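Local atomic coordinates of COG1633: Uncharacterized conserved protein (Magnetospirillum magnetotacticum, PDB entry 2OH3), a protein that is of unknown function but belongs to the rubrerythrin-like members of the ferritin clan and binds a zinc ion inside its four-helix bundle. Residues Ala7-His12 against Lys125-Asp130; Ala13-Thr18 against Trp72-Lys77; Ala47-Leu52 against Ala132-Glu137; Lys77-Val82 against Leu98-Asp103. All blocks are in the same frame, centred on the assembly; numbering follows the deposited sequence.

How the interactions relate
Interactions 1 and 3 lie inside the four-helix bundle and share helix 122-148: the first is buried, apolar packing far out along the bundle, the second a partly buried ring-carboxylate contact beside zinc. Interactions 2 and 4 instead fix the loop that follows helix 37-61, the former as a surface contact on helix 6-33, the latter on helix 94-118; they share Lys77 and both touch the second subunit. Neighbouring contacts join through side chains. His12 of interaction 1 packs on Gln73 of interaction 2, Glu17 of interaction 2 reaches Phe49 of interaction 3, and Trp76 meets Tyr100 of interaction 4. Hydrogen bonds across the segments appear in interaction 4, and through water in interaction 2.

Interaction 1: Ala7-His12 against Lys125-Asp130; sequences AEFLAH and KRLGAD
Phe9 and Leu10 face Leu127 and Gly128 across the interior of a ferritin-type four-helix bundle, in which the first and last helices run parallel. Their axes cross here at 23° and approach to 11.1 Å, a spacing that side chains must fill. Phe9 does most of this. With its CG anti to the backbone N (chi1 -180°), the ring is thrown straight out toward helix 122-148, and its far end packs on the main chain of Gly128, a residue without a side chain: Phe9 CZ lies 3.6 Å from Gly128 N and equally near Gly128 CA. One ring carbon along, Phe9 CE2 touches Leu127 CB at 3.7 Å, the approach being oblique. Leu10 adds a looser touch at one branch, its CD2 standing 4.2 Å from Leu127 CD1. All four residues are buried, and the contact across the segments is wholly apolar in its side chains. The flanks are closed by the other two helices, Tyr111 and Ala115 lying against Phe9, Ile57 and Arg60 against Leu10. Further along helix 6-33, His12 stacks on Tyr111. His12 ND1 donates to Glu8 O over 3.0 Å, in the imidazole plane but 46° above the carbonyl plane, while His12 N reaches the same oxygen from the opposite face.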
# COMPACT_ATOMS: atom_id res chain seq x y z
N ALA A 7 -5.19 -22.76 -3.47
CA ALA A 7 -4.42 -22.13 -2.36
C ALA A 7 -4.05 -20.70 -2.67
O ALA A 7 -4.21 -19.80 -1.83
CB ALA A 7 -3.15 -22.91 -2.07
N GLU A 8 -3.55 -20.52 -3.89
CA GLU A 8 -3.21 -19.21 -4.41
C GLU A 8 -4.42 -18.31 -4.49
O GLU A 8 -4.34 -17.16 -4.09
CB GLU A 8 -2.55 -19.33 -5.79
CG GLU A 8 -1.16 -19.90 -5.73
CD GLU A 8 -0.59 -20.18 -7.11
OE1 GLU A 8 -1.34 -20.50 -8.05
OE2 GLU A 8 0.64 -20.06 -7.24
N PHE A 9 -5.54 -18.84 -4.99
CA PHE A 9 -6.78 -18.06 -5.08
C PHE A 9 -7.28 -17.61 -3.70
O PHE A 9 -7.58 -16.43 -3.49
CB PHE A 9 -7.87 -18.84 -5.82
CG PHE A 9 -9.18 -18.09 -5.95
CD1 PHE A 9 -9.38 -17.18 -6.97
CD2 PHE A 9 -10.21 -18.30 -5.04
CE1 PHE A 9 -10.57 -16.51 -7.09
CE2 PHE A 9 -11.39 -17.61 -5.15
CZ PHE A 9 -11.58 -16.74 -6.17
N LEU A 10 -7.34 -18.54 -2.75
CA LEU A 10 -7.79 -18.22 -1.40
C LEU A 10 -6.85 -17.21 -0.73
O LEU A 10 -7.31 -16.32 -0.03
CB LEU A 10 -7.95 -19.48 -0.58
CG LEU A 10 -9.07 -20.41 -1.10
CD1 LEU A 10 -9.11 -21.65 -0.23
CD2 LEU A 10 -10.43 -19.70 -1.16
N ALA A 11 -5.55 -17.30 -0.97
CA ALA A 11 -4.58 -16.32 -0.46
C ALA A 11 -4.86 -14.95 -1.03
O ALA A 11 -4.81 -13.95 -0.29
CB ALA A 11 -3.12 -16.74 -0.76
N HIS A 12 -5.17 -14.89 -2.32
CA HIS A 12 -5.54 -13.63 -2.93
C HIS A 12 -6.82 -13.08 -2.31
O HIS A 12 -6.90 -11.94 -1.85
CB HIS A 12 -5.70 -13.78 -4.44
CG HIS A 12 -4.43 -13.56 -5.21
ND1 HIS A 12 -3.48 -14.56 -5.38
CD2 HIS A 12 -3.97 -12.48 -5.88
CE1 HIS A 12 -2.49 -14.09 -6.12
NE2 HIS A 12 -2.76 -12.83 -6.42
N LYS A 125 -12.74 -21.63 -10.52
CA LYS A 125 -13.75 -21.22 -11.48
C LYS A 125 -15.07 -20.81 -10.80
O LYS A 125 -15.63 -19.78 -11.12
CB LYS A 125 -14.01 -22.33 -12.50
CG LYS A 125 -12.84 -22.56 -13.48
CD LYS A 125 -13.24 -23.54 -14.62
CE LYS A 125 -12.18 -23.56 -15.70
NZ LYS A 125 -11.64 -22.17 -16.01
N ARG A 126 -15.52 -21.61 -9.84
CA ARG A 126 -16.78 -21.39 -9.18
C ARG A 126 -16.69 -20.18 -8.25
O ARG A 126 -17.50 -19.28 -8.33
CB ARG A 126 -17.18 -22.64 -8.37
CG ARG A 126 -18.63 -22.63 -7.84
CD ARG A 126 -18.90 -23.86 -6.95
NE ARG A 126 -18.19 -23.79 -5.68
CZ ARG A 126 -18.65 -23.22 -4.56
NH1 ARG A 126 -19.82 -22.63 -4.51
NH2 ARG A 126 -17.91 -23.21 -3.45
N LEU A 127 -15.71 -20.15 -7.36
CA LEU A 127 -15.62 -19.03 -6.42
C LEU A 127 -15.25 -17.75 -7.13
O LEU A 127 -15.73 -16.69 -6.79
CB LEU A 127 -14.62 -19.33 -5.33
CG LEU A 127 -14.93 -20.52 -4.42
CD1 LEU A 127 -13.78 -20.73 -3.45
CD2 LEU A 127 -16.23 -20.34 -3.72
N GLY A 128 -14.37 -17.86 -8.12
CA GLY A 128 -13.98 -16.70 -8.88
C GLY A 128 -15.16 -16.04 -9.54
O GLY A 128 -15.31 -14.82 -9.49
N ALA A 129 -16.04 -16.83 -10.12
CA ALA A 129 -17.26 -16.27 -10.73
C ALA A 129 -18.25 -15.71 -9.73
O ALA A 129 -18.82 -14.67 -9.95
CB ALA A 129 -17.93 -17.32 -11.56
N ASP A 130 -18.45 -16.43 -8.63
CA ASP A 130 -19.31 -15.99 -7.57
C ASP A 130 -18.78 -14.71 -7.00
O ASP A 130 -19.54 -13.74 -6.87
CB ASP A 130 -19.43 -17.07 -6.48
CG ASP A 130 -20.29 -18.26 -6.91
OD1 ASP A 130 -20.97 -18.21 -7.95
OD2 ASP A 130 -20.28 -19.27 -6.19

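Interaction 2: Ala13-Thr18 against Trp72-Lys77; sequences AIALET and WQYRWK. With IMD (imidazole), chain C.
The long connection between helices 37-61 and 94-118 of this ferritin-like bundle drapes over helix 6-33, where Tyr74 settles on Ala15 and Leu16. The Ala15 methyl sits over one face of the Tyr74 ring, its CB 3.5 Å from Tyr74 CG, near the root of the ring and not its hydroxyl end. Tyr74 takes the crowded position, CG between backbone N and carbonyl carbon (chi1 64°), which lays the ring across the alanine. Leu16 reaches the same residue with one branch: its CD2 lies 3.7 Å from Tyr74 O and also packs on Tyr74 CB. No direct hydrogen bond crosses, but a water bridges the segments, donating to Leu16 O at 2.8 Å and accepting from Trp76 NE1 at 3.0 Å, at the edge of the indole and in its plane. Glu17 points the other way, into the bundle, where its OE1 accepts from N3 of an imidazole, probably from the crystallisation liquor, at 2.7 Å along a nearly straight bond (170°) and its OE2 accepts from His53 ND1. Replacing Glu17 by an alanine is likely to leave both donors without their carboxylate acceptor. Outside the bundle, Arg75 makes a salt bridge to Glu19 of the second subunit. Trp76 fits between helices 6-33 and 94-118 of its own chain, meeting Tyr24 and Tyr100 there edge-to-face.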
# COMPACT_ATOMS: atom_id res chain seq x y z
N ALA A 13 -7.85 -13.90 -2.27
CA ALA A 13 -9.11 -13.47 -1.72
C ALA A 13 -9.00 -12.95 -0.28
O ALA A 13 -9.59 -11.92 0.04
CB ALA A 13 -10.13 -14.61 -1.84
N ILE A 14 -8.27 -13.64 0.60
CA ILE A 14 -8.11 -13.19 1.97
C ILE A 14 -7.40 -11.84 2.01
O ILE A 14 -7.74 -10.95 2.79
CB ILE A 14 -7.30 -14.19 2.82
CG1 ILE A 14 -8.12 -15.43 3.06
CG2 ILE A 14 -6.97 -13.60 4.17
CD1 ILE A 14 -7.33 -16.56 3.73
N ALA A 15 -6.37 -11.72 1.21
CA ALA A 15 -5.56 -10.53 1.25
C ALA A 15 -6.37 -9.37 0.73
O ALA A 15 -6.26 -8.27 1.28
CB ALA A 15 -4.28 -10.73 0.46
N LEU A 16 -7.15 -9.60 -0.31
CA LEU A 16 -8.00 -8.55 -0.90
C LEU A 16 -9.00 -8.04 0.10
O LEU A 16 -9.26 -6.84 0.16
CB LEU A 16 -8.73 -9.02 -2.17
CG LEU A 16 -7.87 -9.16 -3.44
CD1 LEU A 16 -8.58 -9.93 -4.59
CD2 LEU A 16 -7.35 -7.81 -3.97
N GLU A 17 -9.56 -8.95 0.90
CA GLU A 17 -10.54 -8.62 1.94
C GLU A 17 -9.95 -7.98 3.18
O GLU A 17 -10.52 -7.04 3.72
CB GLU A 17 -11.31 -9.89 2.35
CG GLU A 17 -12.29 -10.36 1.26
CD GLU A 17 -13.31 -9.26 0.90
OE1 GLU A 17 -13.38 -8.28 1.68
OE2 GLU A 17 -14.01 -9.34 -0.14
N THR A 18 -8.83 -8.48 3.67
CA THR A 18 -8.12 -7.80 4.74
C THR A 18 -7.79 -6.34 4.33
O THR A 18 -8.02 -5.39 5.09
CB THR A 18 -6.83 -8.58 5.09
OG1 THR A 18 -7.21 -9.92 5.43
CG2 THR A 18 -6.10 -7.97 6.26
N TRP A 72 2.09 -5.87 -3.70
CA TRP A 72 1.50 -5.35 -4.94
C TRP A 72 0.45 -6.29 -5.49
O TRP A 72 -0.37 -5.87 -6.27
CB TRP A 72 2.56 -4.99 -6.01
CG TRP A 72 3.56 -6.04 -6.20
CD1 TRP A 72 3.50 -7.13 -7.04
CD2 TRP A 72 4.77 -6.14 -5.49
NE1 TRP A 72 4.64 -7.90 -6.88
CE2 TRP A 72 5.43 -7.31 -5.92
CE3 TRP A 72 5.36 -5.36 -4.50
CZ2 TRP A 72 6.64 -7.69 -5.41
CZ3 TRP A 72 6.56 -5.74 -4.00
CH2 TRP A 72 7.20 -6.87 -4.44
N GLN A 73 0.41 -7.55 -5.05
CA GLN A 73 -0.64 -8.46 -5.49
C GLN A 73 -2.01 -8.18 -4.91
O GLN A 73 -3.00 -8.77 -5.36
CB GLN A 73 -0.26 -9.92 -5.19
CG GLN A 73 1.08 -10.31 -5.76
CD GLN A 73 1.39 -11.78 -5.59
OE1 GLN A 73 2.13 -12.16 -4.71
NE2 GLN A 73 0.83 -12.61 -6.46
N TYR A 74 -2.12 -7.36 -3.87
CA TYR A 74 -3.42 -7.21 -3.22
C TYR A 74 -3.72 -5.80 -2.71
O TYR A 74 -4.87 -5.48 -2.54
CB TYR A 74 -3.61 -8.26 -2.09
CG TYR A 74 -2.60 -8.07 -0.98
CD1 TYR A 74 -2.81 -7.11 0.00
CD2 TYR A 74 -1.39 -8.79 -0.94
CE1 TYR A 74 -1.90 -6.87 0.98
CE2 TYR A 74 -0.46 -8.56 0.09
CZ TYR A 74 -0.75 -7.59 1.03
OH TYR A 74 0.10 -7.28 2.05
N ARG A 75 -2.70 -4.97 -2.46
CA ARG A 75 -2.95 -3.60 -1.97
C ARG A 75 -3.77 -2.76 -2.96
O ARG A 75 -3.56 -2.82 -4.16
CB ARG A 75 -1.66 -2.88 -1.67
CG ARG A 75 -1.02 -3.24 -0.37
CD ARG A 75 0.18 -2.38 -0.16
NE ARG A 75 0.67 -2.51 1.20
CZ ARG A 75 1.62 -1.76 1.72
NH1 ARG A 75 2.25 -0.89 0.97
NH2 ARG A 75 2.00 -1.93 2.97
N TRP A 76 -4.66 -1.93 -2.44
CA TRP A 76 -5.24 -0.86 -3.25
C TRP A 76 -4.16 0.02 -3.84
O TRP A 76 -3.09 0.24 -3.24
CB TRP A 76 -6.20 -0.02 -2.41
CG TRP A 76 -7.48 -0.71 -2.08
CD1 TRP A 76 -7.71 -2.07 -2.02
CD2 TRP A 76 -8.70 -0.08 -1.69
NE1 TRP A 76 -9.02 -2.30 -1.64
CE2 TRP A 76 -9.64 -1.10 -1.42
CE3 TRP A 76 -9.10 1.25 -1.56
CZ2 TRP A 76 -10.95 -0.84 -1.05
CZ3 TRP A 76 -10.41 1.51 -1.19
CH2 TRP A 76 -11.31 0.47 -0.95
N LYS A 77 -4.42 0.53 -5.05
CA LYS A 77 -3.51 1.43 -5.76
C LYS A 77 -3.39 2.70 -4.92
O LYS A 77 -4.31 3.07 -4.24
CB LYS A 77 -4.07 1.76 -7.16
CG LYS A 77 -3.06 2.00 -8.27
CD LYS A 77 -3.62 2.99 -9.37
CE LYS A 77 -2.62 3.28 -10.51
NZ LYS A 77 -2.22 2.08 -11.36
N1 IMD C . -15.79 -5.17 -1.22
C2 IMD C . -15.19 -6.35 -1.01
N3 IMD C . -14.84 -6.39 0.33
C4 IMD C . -15.22 -5.26 0.92
C5 IMD C . -15.83 -4.50 -0.04
O HOH W 1 -9.56 -5.22 -2.06

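Interaction 3: Ala47-Leu52 against Ala132-Glu137; sequences ARFSTL and AAEEAE. With ZN (zinc ion), chain B.
Phe49 and Glu134 mark the nearest backbone approach of two helices that run in opposite directions, their CA atoms still 10.8 Å apart, so long side chains must bridge the gap. Phe49 does so from helix 37-61: a chi1 of 169° swings the ring away from the residue's own backbone N, and it reaches between two consecutive glutamates of helix 122-148. Glu134, modelled in two conformers, comes from the opposite direction in one of them, its chain bent at chi2; there its CG lies 3.7 Å from Phe49 CZ and its OE2 3.6 Å from Phe49 CE2, the carboxylate and ring planes nearly parallel, 8° apart. Glu135 arrives at another angle, its carboxylate plane 56° from the ring, and OE2 rests 3.7 Å from Phe49 CE1. The other oxygen, Glu135 OE1, binds zinc at 1.9 Å, while OE2 stays 3.2 Å from the metal, so the carboxylate binds through one oxygen. Glu105 and His138 are further ligands, and the imidazole N1 lies at bonding distance from the zinc. Glu135 and His138 belong to a Glu-x-x-His pattern familiar from ferritin-like metal sites; in the conformer described, Glu134 OE2 is hydrogen-bonded to His138 NE2, a second-shell link to a zinc ligand. With an alanine in place of Phe49, a gap is likely to open beside both carboxylates, leaving Glu135 OE2 freer to shift. Around this site, Phe49 also packs on Glu17 of helix 6-33, and Met109 of helix 94-118 lies against Glu135.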
# COMPACT_ATOMS: atom_id res chain seq x y z
N ALA A 47 -16.93 -2.17 4.83
CA ALA A 47 -15.92 -2.70 5.73
C ALA A 47 -16.52 -3.92 6.44
O ALA A 47 -15.81 -4.87 6.74
CB ALA A 47 -15.51 -1.66 6.76
N ARG A 48 -17.80 -3.85 6.72
CA ARG A 48 -18.47 -4.97 7.40
C ARG A 48 -18.61 -6.16 6.48
O ARG A 48 -18.44 -7.28 6.92
CB ARG A 48 -19.82 -4.54 7.96
CG ARG A 48 -20.59 -5.67 8.63
CD ARG A 48 -19.89 -6.13 9.85
NE ARG A 48 -20.64 -7.21 10.49
CZ ARG A 48 -20.09 -8.16 11.24
NH1 ARG A 48 -18.77 -8.18 11.47
NH2 ARG A 48 -20.87 -9.11 11.77
N PHE A 49 -18.94 -5.93 5.21
CA PHE A 49 -18.98 -6.99 4.23
C PHE A 49 -17.59 -7.66 4.18
O PHE A 49 -17.50 -8.91 4.13
CB PHE A 49 -19.40 -6.46 2.84
CG PHE A 49 -19.20 -7.47 1.73
CD1 PHE A 49 -17.95 -7.66 1.15
CD2 PHE A 49 -20.25 -8.26 1.30
CE1 PHE A 49 -17.75 -8.61 0.13
CE2 PHE A 49 -20.05 -9.23 0.29
CZ PHE A 49 -18.80 -9.39 -0.29
N SER A 50 -16.51 -6.86 4.17
CA SER A 50 -15.16 -7.44 4.14
C SER A 50 -14.91 -8.43 5.26
O SER A 50 -14.41 -9.50 5.03
CB SER A 50 -14.08 -6.38 4.25
OG SER A 50 -12.84 -7.02 4.46
N THR A 51 -15.23 -8.05 6.48
CA THR A 51 -15.07 -8.89 7.63
C THR A 51 -15.83 -10.20 7.49
O THR A 51 -15.27 -11.27 7.76
CB THR A 51 -15.54 -8.16 8.86
OG1 THR A 51 -14.74 -6.98 8.98
CG2 THR A 51 -15.42 -9.01 10.08
N LEU A 52 -17.09 -10.11 7.10
CA LEU A 52 -17.95 -11.28 6.95
C LEU A 52 -17.46 -12.22 5.87
O LEU A 52 -17.35 -13.43 6.08
CB LEU A 52 -19.39 -10.85 6.64
CG LEU A 52 -20.13 -10.18 7.79
CD1 LEU A 52 -21.47 -9.70 7.31
CD2 LEU A 52 -20.32 -11.15 8.96
N ALA A 132 -16.58 -12.51 -8.25
CA ALA A 132 -16.63 -11.44 -9.28
C ALA A 132 -18.03 -10.82 -9.44
O ALA A 132 -18.15 -9.60 -9.57
CB ALA A 132 -16.20 -11.97 -10.56
N ALA A 133 -19.07 -11.66 -9.46
CA ALA A 133 -20.45 -11.18 -9.57
C ALA A 133 -20.82 -10.27 -8.40
O ALA A 133 -21.47 -9.24 -8.59
CB ALA A 133 -21.44 -12.35 -9.68
N GLU A 134 -20.43 -10.66 -7.19
CA GLU A 134 -20.70 -9.81 -6.04
C GLU A 134 -19.88 -8.50 -6.06
O GLU A 134 -20.41 -7.45 -5.72
CB GLU A 134 -20.48 -10.56 -4.72
CG GLU A 134 -20.74 -9.74 -3.45
CD GLU A 134 -22.20 -9.60 -3.05
OE1 GLU A 134 -23.05 -10.42 -3.46
OE2 GLU A 134 -22.50 -8.67 -2.27
N GLU A 135 -18.62 -8.55 -6.45
CA GLU A 135 -17.85 -7.33 -6.50
C GLU A 135 -18.45 -6.40 -7.51
O GLU A 135 -18.45 -5.20 -7.29
CB GLU A 135 -16.36 -7.63 -6.78
CG GLU A 135 -15.75 -8.44 -5.63
CD GLU A 135 -16.01 -7.77 -4.28
OE1 GLU A 135 -15.79 -6.57 -4.21
OE2 GLU A 135 -16.48 -8.41 -3.33
N ALA A 136 -19.00 -6.97 -8.58
CA ALA A 136 -19.67 -6.21 -9.65
C ALA A 136 -20.89 -5.48 -9.14
O ALA A 136 -21.17 -4.34 -9.54
CB ALA A 136 -20.08 -7.15 -10.81
N GLU A 137 -21.60 -6.09 -8.20
CA GLU A 137 -22.73 -5.41 -7.58
C GLU A 137 -22.23 -4.24 -6.76
O GLU A 137 -22.94 -3.27 -6.60
CB GLU A 137 -23.50 -6.35 -6.68
CG GLU A 137 -24.26 -7.38 -7.41
CD GLU A 137 -24.95 -8.33 -6.46
OE1 GLU A 137 -26.00 -7.94 -5.90
OE2 GLU A 137 -24.44 -9.45 -6.25
ZN ZN B . -16.47 -5.21 -3.12

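Interaction 4: Lys77-Val82 against Leu98-Asp103; sequences KTPPEV and LRYARD
Tyr100 of helix 94-118 receives the loop at Lys77 and Pro79, joining the connection between the second and third helices of the bundle to the helix it leads into. The helical segment starts with Leu98, which is turned into the bundle against Leu142 and Phe43. Two residues on, Tyr100 carries the contact. Its chi1 of 174° extends the side chain away from its own backbone N and sends the ring outward to the loop. There OH donates to Lys77 O over 3.1 Å, the oxygen lying at the ring edge in its plane and the C=O...O angle opening to 160°. Pro79 crosses the same ring obliquely: its CB is 3.9 Å from Tyr100 CE1 and makes an off-centre CH-pi contact, 4.3 Å from the ring centroid. Ala101 turns back to Tyr24 and Leu27, and Arg102 forms a salt bridge with Asp143 of helix 122-148. One phenol thus works in two ways, the hydroxyl gripping a main-chain carbonyl that depends on no particular side chain and the carbon ring bearing the proline: a directional polar bond and an apolar contact hold the loop against the same ring at two neighbouring points, Lys77 O and Pro79.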
# COMPACT_ATOMS: atom_id res chain seq x y z
N LYS A 77 -4.42 0.53 -5.05
CA LYS A 77 -3.51 1.43 -5.76
C LYS A 77 -3.39 2.70 -4.92
O LYS A 77 -4.31 3.07 -4.24
CB LYS A 77 -4.07 1.76 -7.16
CG LYS A 77 -3.06 2.00 -8.27
CD LYS A 77 -3.62 2.99 -9.37
CE LYS A 77 -2.62 3.28 -10.51
NZ LYS A 77 -2.22 2.08 -11.36
N THR A 78 -2.24 3.34 -4.92
CA THR A 78 -2.13 4.59 -4.16
C THR A 78 -2.95 5.64 -4.95
O THR A 78 -2.96 5.61 -6.18
CB THR A 78 -0.64 5.06 -3.93
OG1 THR A 78 -0.01 5.32 -5.18
CG2 THR A 78 0.18 3.99 -3.14
N PRO A 79 -3.64 6.54 -4.25
CA PRO A 79 -4.50 7.52 -4.91
C PRO A 79 -3.68 8.64 -5.58
O PRO A 79 -2.47 8.65 -5.43
CB PRO A 79 -5.33 8.08 -3.76
CG PRO A 79 -4.43 7.96 -2.56
CD PRO A 79 -3.65 6.69 -2.78
N PRO A 80 -4.33 9.57 -6.31
CA PRO A 80 -3.59 10.71 -6.93
C PRO A 80 -2.74 11.49 -5.91
O PRO A 80 -3.21 11.78 -4.81
CB PRO A 80 -4.70 11.59 -7.52
CG PRO A 80 -5.83 10.64 -7.74
CD PRO A 80 -5.77 9.62 -6.62
N GLU A 81 -1.50 11.79 -6.28
CA GLU A 81 -0.46 12.23 -5.35
C GLU A 81 -0.31 13.72 -5.40
O GLU A 81 0.66 14.22 -5.97
CB GLU A 81 0.88 11.58 -5.70
N VAL A 82 -1.27 14.42 -4.79
CA VAL A 82 -1.25 15.91 -4.76
C VAL A 82 -1.80 16.48 -3.44
O VAL A 82 -2.76 15.93 -2.88
N LEU A 98 -15.25 8.02 -2.95
CA LEU A 98 -16.08 7.04 -3.61
C LEU A 98 -15.44 6.53 -4.90
O LEU A 98 -15.54 5.35 -5.21
CB LEU A 98 -17.44 7.63 -3.95
CG LEU A 98 -18.52 7.87 -2.93
CD1 LEU A 98 -19.61 8.81 -3.52
CD2 LEU A 98 -19.14 6.56 -2.46
N ARG A 99 -14.87 7.44 -5.69
CA ARG A 99 -14.20 7.06 -6.92
C ARG A 99 -12.96 6.21 -6.66
O ARG A 99 -12.67 5.33 -7.42
CB ARG A 99 -13.82 8.29 -7.72
CG ARG A 99 -15.05 8.86 -8.46
CD ARG A 99 -14.74 9.79 -9.64
NE ARG A 99 -14.13 9.15 -10.80
CZ ARG A 99 -14.70 8.24 -11.61
NH1 ARG A 99 -15.93 7.76 -11.39
NH2 ARG A 99 -14.01 7.77 -12.64
N TYR A 100 -12.22 6.54 -5.61
CA TYR A 100 -11.04 5.78 -5.19
C TYR A 100 -11.48 4.37 -4.80
O TYR A 100 -10.89 3.32 -5.19
CB TYR A 100 -10.37 6.50 -3.98
CG TYR A 100 -9.21 5.73 -3.35
CD1 TYR A 100 -8.13 5.34 -4.13
CD2 TYR A 100 -9.21 5.40 -2.01
CE1 TYR A 100 -7.08 4.63 -3.59
CE2 TYR A 100 -8.15 4.70 -1.45
CZ TYR A 100 -7.09 4.33 -2.26
OH TYR A 100 -6.02 3.65 -1.74
N ALA A 101 -12.54 4.32 -4.02
CA ALA A 101 -13.05 3.01 -3.57
C ALA A 101 -13.51 2.20 -4.76
O ALA A 101 -13.17 1.03 -4.92
CB ALA A 101 -14.22 3.19 -2.57
N ARG A 102 -14.27 2.83 -5.64
CA ARG A 102 -14.71 2.18 -6.86
C ARG A 102 -13.58 1.60 -7.73
O ARG A 102 -13.72 0.50 -8.24
CB ARG A 102 -15.53 3.14 -7.68
CG ARG A 102 -16.14 2.50 -8.90
CD ARG A 102 -16.78 3.58 -9.73
NE ARG A 102 -17.16 3.05 -11.02
CZ ARG A 102 -16.54 3.31 -12.17
NH1 ARG A 102 -15.48 4.12 -12.20
NH2 ARG A 102 -16.99 2.74 -13.29
N ASP A 103 -12.54 2.40 -8.00
CA ASP A 103 -11.34 1.92 -8.70
C ASP A 103 -10.79 0.60 -8.19
O ASP A 103 -10.49 -0.32 -8.94
CB ASP A 103 -10.23 2.95 -8.59
CG ASP A 103 -10.37 4.06 -9.58
OD1 ASP A 103 -11.30 3.99 -10.44
OD2 ASP A 103 -9.60 5.05 -9.44